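Local coordinates for protein UDP-N-acetylglucosamine 3-dehydrogenase (Acidithiobacillus ferrooxidans, PDB 7BVJ) that catalyses the NAD(+)-dependent oxidation of the glucosamine 3-position of UDP-N-acetylglucosamine to a ketone, a step in making the diamino sugar of lipid A, at residues 156-170 and 295-307. Residues are numbered along the deposited sequence; the frame is centred on the assembly and turned at random.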
ATOM      1  N   ASP A 156      -0.392  11.944  -6.404  1.00 26.06           N
ATOM      2  CA  ASP A 156       0.674  11.567  -7.330  1.00 30.62           C
ATOM      3  C   ASP A 156       0.253  10.279  -8.028  1.00 22.61           C
ATOM      4  O   ASP A 156       0.150   9.223  -7.398  1.00 26.19           O
ATOM      5  CB  ASP A 156       2.004  11.412  -6.594  1.00 28.72           C
ATOM      6  CG  ASP A 156       3.187  11.207  -7.532  1.00 30.56           C
ATOM      7  OD1 ASP A 156       3.137  10.316  -8.426  1.00 32.66           O
ATOM      8  OD2 ASP A 156       4.190  11.932  -7.356  1.00 35.33           O
ATOM      9  N   VAL A 157       0.012  10.371  -9.331  1.00 22.19           N
ATOM     10  CA  VAL A 157      -0.572   9.270 -10.094  1.00 23.85           C
ATOM     11  C   VAL A 157       0.260   7.990  -9.973  1.00 20.89           C
ATOM     12  O   VAL A 157      -0.291   6.891  -9.924  1.00 21.52           O
ATOM     13  CB  VAL A 157      -0.768   9.748 -11.550  1.00 18.78           C
ATOM     14  CG1 VAL A 157      -0.724   8.639 -12.548  1.00 27.35           C
ATOM     15  CG2 VAL A 157      -2.103  10.508 -11.642  1.00 28.38           C
ATOM     16  N   ILE A 158       1.582   8.110  -9.886  1.00 23.18           N
ATOM     17  CA  ILE A 158       2.445   6.946  -9.722  1.00 20.62           C
ATOM     18  C   ILE A 158       2.607   6.571  -8.252  1.00 26.21           C
ATOM     19  O   ILE A 158       2.371   5.419  -7.870  1.00 26.90           O
ATOM     20  CB  ILE A 158       3.812   7.212 -10.381  1.00 19.42           C
ATOM     21  CG1 ILE A 158       3.623   7.696 -11.817  1.00 26.90           C
ATOM     22  CG2 ILE A 158       4.659   5.950 -10.365  1.00 19.46           C
ATOM     23  CD1 ILE A 158       2.825   6.700 -12.657  1.00 20.78           C
ATOM     24  N   MET A 159       3.003   7.541  -7.408  1.00 23.42           N
ATOM     25  CA  MET A 159       3.362   7.268  -6.016  1.00 27.22           C
ATOM     26  C   MET A 159       2.155   7.031  -5.111  1.00 25.54           C
ATOM     27  O   MET A 159       2.300   6.394  -4.061  1.00 25.41           O
ATOM     28  CB  MET A 159       4.206   8.417  -5.444  1.00 28.36           C
ATOM     29  CG  MET A 159       5.481   8.754  -6.232  1.00 29.35           C
ATOM     30  SD  MET A 159       6.681   7.413  -6.448  1.00 38.59           S
ATOM     31  CE  MET A 159       6.606   6.678  -4.822  1.00 24.37           C
ATOM     32  N   ASP A 160       0.972   7.520  -5.483  1.00 26.74           N
ATOM     33  CA  ASP A 160      -0.214   7.335  -4.658  1.00 28.17           C
ATOM     34  C   ASP A 160      -1.241   6.370  -5.239  1.00 28.25           C
ATOM     35  O   ASP A 160      -2.115   5.929  -4.494  1.00 29.64           O
ATOM     36  CB  ASP A 160      -0.906   8.687  -4.399  1.00 26.78           C
ATOM     37  CG  ASP A 160       0.021   9.707  -3.749  1.00 31.37           C
ATOM     38  OD1 ASP A 160       0.733   9.351  -2.781  1.00 30.24           O
ATOM     39  OD2 ASP A 160       0.053  10.865  -4.223  1.00 29.83           O
ATOM     40  N   LEU A 161      -1.199   6.077  -6.546  1.00 22.06           N
ATOM     41  CA  LEU A 161      -2.126   5.132  -7.161  1.00 22.58           C
ATOM     42  C   LEU A 161      -1.408   3.911  -7.716  1.00 23.84           C
ATOM     43  O   LEU A 161      -1.669   2.787  -7.272  1.00 27.04           O
ATOM     44  CB  LEU A 161      -2.919   5.803  -8.291  1.00 27.56           C
ATOM     45  CG  LEU A 161      -3.785   7.026  -8.020  1.00 25.55           C
ATOM     46  CD1 LEU A 161      -4.391   7.504  -9.320  1.00 24.05           C
ATOM     47  CD2 LEU A 161      -4.878   6.681  -7.012  1.00 27.19           C
ATOM     48  N   MET A 162      -0.473   4.108  -8.645  1.00 25.39           N
ATOM     49  CA  MET A 162       0.088   2.973  -9.364  1.00 23.76           C
ATOM     50  C   MET A 162       0.930   2.099  -8.454  1.00 24.09           C
ATOM     51  O   MET A 162       1.060   0.889  -8.696  1.00 19.40           O
ATOM     52  CB  MET A 162       0.925   3.446 -10.549  1.00 20.71           C
ATOM     53  CG  MET A 162       1.118   2.350 -11.578  1.00 19.91           C
ATOM     54  SD  MET A 162       2.336   2.726 -12.824  1.00 19.61           S
ATOM     55  CE  MET A 162       1.392   3.764 -13.962  1.00 19.65           C
ATOM     56  N   ILE A 163       1.473   2.687  -7.390  1.00 22.45           N
ATOM     57  CA  ILE A 163       2.371   1.962  -6.501  1.00 18.87           C
ATOM     58  C   ILE A 163       1.690   0.740  -5.901  1.00 20.19           C
ATOM     59  O   ILE A 163       2.364  -0.244  -5.575  1.00 20.38           O
ATOM     60  CB  ILE A 163       2.892   2.915  -5.410  1.00 24.04           C
ATOM     61  CG1 ILE A 163       4.104   2.311  -4.701  1.00 22.94           C
ATOM     62  CG2 ILE A 163       1.785   3.232  -4.425  1.00 21.30           C
ATOM     63  CD1 ILE A 163       4.932   3.311  -3.976  1.00 27.00           C
ATOM     64  N   HIS A 164       0.354   0.755  -5.792  1.00 21.86           N
ATOM     65  CA  HIS A 164      -0.377  -0.429  -5.330  1.00 21.23           C
ATOM     66  C   HIS A 164      -0.123  -1.621  -6.233  1.00 21.82           C
ATOM     67  O   HIS A 164       0.254  -2.711  -5.773  1.00 22.66           O
ATOM     68  CB  HIS A 164      -1.880  -0.152  -5.285  1.00 23.75           C
ATOM     69  CG  HIS A 164      -2.291   0.790  -4.197  1.00 30.35           C
ATOM     70  ND1 HIS A 164      -2.004   0.560  -2.869  1.00 25.80           N
ATOM     71  CD2 HIS A 164      -2.964   1.966  -4.240  1.00 26.95           C
ATOM     72  CE1 HIS A 164      -2.488   1.547  -2.138  1.00 21.76           C
ATOM     73  NE2 HIS A 164      -3.071   2.416  -2.945  1.00 26.87           N
ATOM     74  N   ASP A 165      -0.344  -1.434  -7.532  1.00 18.66           N
ATOM     75  CA  ASP A 165      -0.221  -2.542  -8.462  1.00 18.59           C
ATOM     76  C   ASP A 165       1.231  -2.840  -8.797  1.00 18.73           C
ATOM     77  O   ASP A 165       1.572  -4.001  -9.042  1.00 21.49           O
ATOM     78  CB  ASP A 165      -1.050  -2.242  -9.704  1.00 22.38           C
ATOM     79  CG  ASP A 165      -2.494  -1.930  -9.347  1.00 27.85           C
ATOM     80  OD1 ASP A 165      -3.102  -2.759  -8.640  1.00 20.29           O
ATOM     81  OD2 ASP A 165      -3.000  -0.846  -9.726  1.00 26.89           O
ATOM     82  N   LEU A 166       2.107  -1.838  -8.756  1.00 17.73           N
ATOM     83  CA  LEU A 166       3.533  -2.140  -8.799  1.00 20.31           C
ATOM     84  C   LEU A 166       3.924  -3.078  -7.659  1.00 20.56           C
ATOM     85  O   LEU A 166       4.634  -4.071  -7.876  1.00 22.43           O
ATOM     86  CB  LEU A 166       4.346  -0.847  -8.757  1.00  9.85           C
ATOM     87  CG  LEU A 166       4.261   0.000 -10.043  1.00 16.35           C
ATOM     88  CD1 LEU A 166       4.694   1.468  -9.817  1.00 17.10           C
ATOM     89  CD2 LEU A 166       5.078  -0.633 -11.185  1.00 17.69           C
ATOM     90  N   ASP A 167       3.437  -2.801  -6.441  1.00 21.83           N
ATOM     91  CA  ASP A 167       3.777  -3.644  -5.303  1.00 21.58           C
ATOM     92  C   ASP A 167       3.203  -5.046  -5.467  1.00 19.81           C
ATOM     93  O   ASP A 167       3.892  -6.035  -5.204  1.00 21.54           O
ATOM     94  CB  ASP A 167       3.273  -3.007  -4.012  1.00 20.61           C
ATOM     95  CG  ASP A 167       3.511  -3.891  -2.801  1.00 21.31           C
ATOM     96  OD1 ASP A 167       4.678  -4.305  -2.584  1.00 22.10           O
ATOM     97  OD2 ASP A 167       2.524  -4.179  -2.079  1.00 19.70           O
ATOM     98  N   LEU A 168       1.934  -5.137  -5.871  1.00 17.06           N
ATOM     99  CA  LEU A 168       1.309  -6.429  -6.109  1.00 21.04           C
ATOM    100  C   LEU A 168       2.099  -7.233  -7.128  1.00 22.44           C
ATOM    101  O   LEU A 168       2.311  -8.437  -6.956  1.00 22.29           O
ATOM    102  CB  LEU A 168      -0.128  -6.241  -6.592  1.00 15.95           C
ATOM    103  CG  LEU A 168      -1.119  -5.778  -5.524  1.00 20.07           C
ATOM    104  CD1 LEU A 168      -2.509  -5.484  -6.119  1.00 17.55           C
ATOM    105  CD2 LEU A 168      -1.187  -6.811  -4.380  1.00 25.01           C
ATOM    106  N   THR A 169       2.535  -6.572  -8.197  1.00 25.16           N
ATOM    107  CA  THR A 169       3.367  -7.202  -9.209  1.00 18.74           C
ATOM    108  C   THR A 169       4.629  -7.788  -8.594  1.00 24.68           C
ATOM    109  O   THR A 169       4.956  -8.973  -8.795  1.00 21.80           O
ATOM    110  CB  THR A 169       3.729  -6.157 -10.257  1.00 16.51           C
ATOM    111  OG1 THR A 169       2.546  -5.748 -10.978  1.00 17.24           O
ATOM    112  CG2 THR A 169       4.798  -6.707 -11.177  1.00 16.98           C
ATOM    113  N   LEU A 170       5.367  -6.959  -7.848  1.00 22.25           N
ATOM    114  CA  LEU A 170       6.618  -7.453  -7.277  1.00 29.12           C
ATOM    115  C   LEU A 170       6.363  -8.606  -6.313  1.00 25.01           C
ATOM    116  O   LEU A 170       7.170  -9.534  -6.231  1.00 27.26           O
ATOM    117  CB  LEU A 170       7.386  -6.323  -6.588  1.00 19.94           C
ATOM    118  CG  LEU A 170       7.947  -5.247  -7.534  1.00 25.96           C
ATOM    119  CD1 LEU A 170       8.397  -4.029  -6.756  1.00 24.07           C
ATOM    120  CD2 LEU A 170       9.089  -5.766  -8.397  1.00 17.79           C
ATOM    121  N   ARG A 295      11.732  -1.716  -2.179  1.00 25.08           N
ATOM    122  CA  ARG A 295      11.668  -2.352  -3.499  1.00 27.76           C
ATOM    123  C   ARG A 295      10.633  -1.669  -4.382  1.00 25.27           C
ATOM    124  O   ARG A 295      10.929  -1.232  -5.513  1.00 24.48           O
ATOM    125  CB  ARG A 295      11.327  -3.847  -3.356  1.00 23.74           C
ATOM    126  CG  ARG A 295      12.523  -4.791  -3.244  1.00 35.42           C
ATOM    127  CD  ARG A 295      12.222  -6.222  -3.771  1.00 31.45           C
ATOM    128  NE  ARG A 295      10.789  -6.431  -3.963  1.00 31.62           N
ATOM    129  CZ  ARG A 295       9.965  -6.916  -3.038  1.00 32.39           C
ATOM    130  NH1 ARG A 295      10.442  -7.271  -1.845  1.00 37.81           N
ATOM    131  NH2 ARG A 295       8.664  -7.046  -3.302  1.00 26.13           N
ATOM    132  N   VAL A 296       9.398  -1.577  -3.886  1.00 27.00           N
ATOM    133  CA  VAL A 296       8.327  -0.948  -4.708  1.00 21.99           C
ATOM    134  C   VAL A 296       8.620   0.543  -4.890  1.00 24.36           C
ATOM    135  O   VAL A 296       8.275   1.041  -5.922  1.00 20.13           O
ATOM    136  CB  VAL A 296       6.882  -1.246  -4.261  1.00 20.63           C
ATOM    137  CG1 VAL A 296       6.530  -0.760  -2.886  1.00 17.24           C
ATOM    138  CG2 VAL A 296       5.889  -0.754  -5.276  1.00 20.37           C
ATOM    139  N   LEU A 297       9.197   1.201  -3.884  1.00 24.48           N
ATOM    140  CA  LEU A 297       9.523   2.623  -3.999  1.00 22.99           C
ATOM    141  C   LEU A 297      10.511   2.881  -5.133  1.00 25.54           C
ATOM    142  O   LEU A 297      10.346   3.837  -5.899  1.00 23.63           O
ATOM    143  CB  LEU A 297      10.090   3.151  -2.679  1.00 24.64           C
ATOM    144  CG  LEU A 297      10.593   4.600  -2.727  1.00 29.50           C
ATOM    145  CD1 LEU A 297       9.438   5.590  -2.812  1.00 25.21           C
ATOM    146  CD2 LEU A 297      11.488   4.934  -1.548  1.00 30.87           C
ATOM    147  N   ALA A 298      11.551   2.047  -5.237  1.00 24.95           N
ATOM    148  CA  ALA A 298      12.519   2.171  -6.328  1.00 28.51           C
ATOM    149  C   ALA A 298      11.860   1.930  -7.686  1.00 24.12           C
ATOM    150  O   ALA A 298      12.108   2.672  -8.649  1.00 21.41           O
ATOM    151  CB  ALA A 298      13.682   1.192  -6.117  1.00 19.88           C
ATOM    152  N   ALA A 299      11.001   0.912  -7.777  1.00 21.66           N
ATOM    153  CA  ALA A 299      10.260   0.712  -9.023  1.00 20.32           C
ATOM    154  C   ALA A 299       9.388   1.921  -9.367  1.00 19.71           C
ATOM    155  O   ALA A 299       9.302   2.342 -10.533  1.00 17.87           O
ATOM    156  CB  ALA A 299       9.403  -0.551  -8.918  1.00 16.36           C
ATOM    157  N   ALA A 300       8.699   2.472  -8.372  1.00 21.07           N
ATOM    158  CA  ALA A 300       7.786   3.565  -8.651  1.00 19.79           C
ATOM    159  C   ALA A 300       8.558   4.791  -9.096  1.00 19.81           C
ATOM    160  O   ALA A 300       8.120   5.509  -9.995  1.00 19.31           O
ATOM    161  CB  ALA A 300       6.929   3.875  -7.433  1.00 18.47           C
ATOM    162  N   LEU A 301       9.724   5.028  -8.499  1.00 22.88           N
ATOM    163  CA  LEU A 301      10.547   6.144  -8.945  1.00 25.94           C
ATOM    164  C   LEU A 301      11.026   5.927 -10.381  1.00 20.97           C
ATOM    165  O   LEU A 301      11.053   6.869 -11.181  1.00 24.58           O
ATOM    166  CB  LEU A 301      11.710   6.351  -7.971  1.00 23.27           C
ATOM    167  CG  LEU A 301      11.308   6.848  -6.569  1.00 22.03           C
ATOM    168  CD1 LEU A 301      12.484   6.721  -5.611  1.00 28.44           C
ATOM    169  CD2 LEU A 301      10.830   8.299  -6.599  1.00 27.21           C
ATOM    170  N   GLN A 302      11.377   4.692 -10.743  1.00 26.27           N
ATOM    171  CA  GLN A 302      11.705   4.423 -12.150  1.00 29.31           C
ATOM    172  C   GLN A 302      10.538   4.776 -13.068  1.00 25.42           C
ATOM    173  O   GLN A 302      10.712   5.459 -14.094  1.00 24.79           O
ATOM    174  CB  GLN A 302      12.103   2.968 -12.325  1.00 28.66           C
ATOM    175  CG  GLN A 302      13.609   2.756 -12.352  1.00 39.12           C
ATOM    176  CD  GLN A 302      13.991   1.443 -13.029  1.00 43.79           C
ATOM    177  OE1 GLN A 302      14.480   1.440 -14.162  1.00 43.10           O
ATOM    178  NE2 GLN A 302      13.759   0.320 -12.338  1.00 32.44           N
ATOM    179  N   VAL A 303       9.331   4.340 -12.701  1.00 22.62           N
ATOM    180  CA  VAL A 303       8.167   4.663 -13.518  1.00 17.89           C
ATOM    181  C   VAL A 303       7.994   6.178 -13.623  1.00 23.07           C
ATOM    182  O   VAL A 303       7.775   6.716 -14.708  1.00 16.06           O
ATOM    183  CB  VAL A 303       6.895   3.993 -12.967  1.00 20.30           C
ATOM    184  CG1 VAL A 303       5.675   4.549 -13.710  1.00 18.95           C
ATOM    185  CG2 VAL A 303       6.960   2.451 -13.139  1.00 17.61           C
ATOM    186  N   ARG A 304       8.060   6.882 -12.490  1.00 19.07           N
ATOM    187  CA  ARG A 304       7.805   8.317 -12.505  1.00 23.30           C
ATOM    188  C   ARG A 304       8.839   9.057 -13.344  1.00 25.62           C
ATOM    189  O   ARG A 304       8.501  10.001 -14.058  1.00 24.74           O
ATOM    190  CB  ARG A 304       7.786   8.868 -11.084  1.00 23.59           C
ATOM    191  CG  ARG A 304       7.385  10.316 -11.029  1.00 29.95           C
ATOM    192  CD  ARG A 304       7.044  10.729  -9.618  1.00 29.91           C
ATOM    193  NE  ARG A 304       8.234  10.910  -8.801  1.00 28.70           N
ATOM    194  CZ  ARG A 304       8.197  11.337  -7.542  1.00 31.82           C
ATOM    195  NH1 ARG A 304       7.031  11.624  -6.971  1.00 32.45           N
ATOM    196  NH2 ARG A 304       9.319  11.489  -6.857  1.00 36.09           N
ATOM    197  N   VAL A 305      10.106   8.654 -13.257  1.00 22.38           N
ATOM    198  CA  VAL A 305      11.126   9.284 -14.074  1.00 23.33           C
ATOM    199  C   VAL A 305      10.810   9.072 -15.544  1.00 27.90           C
ATOM    200  O   VAL A 305      10.923   9.996 -16.362  1.00 28.41           O
ATOM    201  CB  VAL A 305      12.519   8.741 -13.705  1.00 26.66           C
ATOM    202  CG1 VAL A 305      13.487   8.913 -14.865  1.00 27.83           C
ATOM    203  CG2 VAL A 305      13.053   9.415 -12.447  1.00 22.63           C
ATOM    204  N   ALA A 306      10.386   7.856 -15.899  1.00 26.42           N
ATOM    205  CA  ALA A 306      10.015   7.583 -17.284  1.00 21.01           C
ATOM    206  C   ALA A 306       8.834   8.444 -17.716  1.00 22.93           C
ATOM    207  O   ALA A 306       8.789   8.929 -18.851  1.00 25.60           O
ATOM    208  CB  ALA A 306       9.686   6.099 -17.451  1.00 17.33           C
ATOM    209  N   VAL A 307       7.860   8.625 -16.825  1.00 23.87           N
ATOM    210  CA  VAL A 307       6.666   9.396 -17.162  1.00 27.62           C
ATOM    211  C   VAL A 307       7.034  10.855 -17.393  1.00 28.58           C
ATOM    212  O   VAL A 307       6.654  11.460 -18.404  1.00 25.17           O
ATOM    213  CB  VAL A 307       5.599   9.263 -16.058  1.00 22.50           C
ATOM    214  CG1 VAL A 307       4.517  10.291 -16.269  1.00 21.53           C
ATOM    215  CG2 VAL A 307       4.996   7.828 -16.000  1.00 23.42           C
TER
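V296 and A300 of helix 295-307 interlock knobs-into-holes with helix 157-170 in the C-terminal domain of this Gfo/Idh/MocA enzyme, where the two helices pack on the large mixed sheet; their axes approach to 9.3 Å with N-to-C directions 124° apart. V296 fills the hole formed by I163, L166, D167 and L170. Its CG2, set anti to its own backbone nitrogen, lies 3.6 Å from I163 CG1, while L170 CD1 packs on the V296 backbone. The small A300 sits among I158, M159, I163 and L166, and its CB is 3.7 Å from M159 SD.

In the reverse direction, I158 enters between A300, V303, R304 and V307, its CD1 lying 3.7 Å from V303 CG1 and meeting V307 CG2 tip to tip. V303 also meets L166 end to end, and V303 and V307 continue onto strand 177-185. M159 is bent at chi2 and chi3 (-58° and -41°), a fold that carries SD over A300 and CE to within 3.6 Å of L297 CD1.

Charged side chains flank the apolar core. At one end the R295 guanidinium turns its edge to L170 CB, and D167, whose carboxylate pairs with R121, lays its CB against V296 CG2. At the other end D156 is the N-cap of helix 157-170: OD1 takes an almost straight bond from M159 N, at 3.0 Å, and a weak one from I158 N. Replacing D156 by an alanine removes both oxygens and would probably leave those first-turn amides uncapped and R304 without its carboxylate mate. The two D156 oxygens divide the work, for OD2 forms a salt bridge with R304 NH1, met on the syn side but out of the carboxylate plane, through a somewhat bent bond of 2.9 Å, while M159 SD lies over one face of the same guanidinium, offset toward its rim.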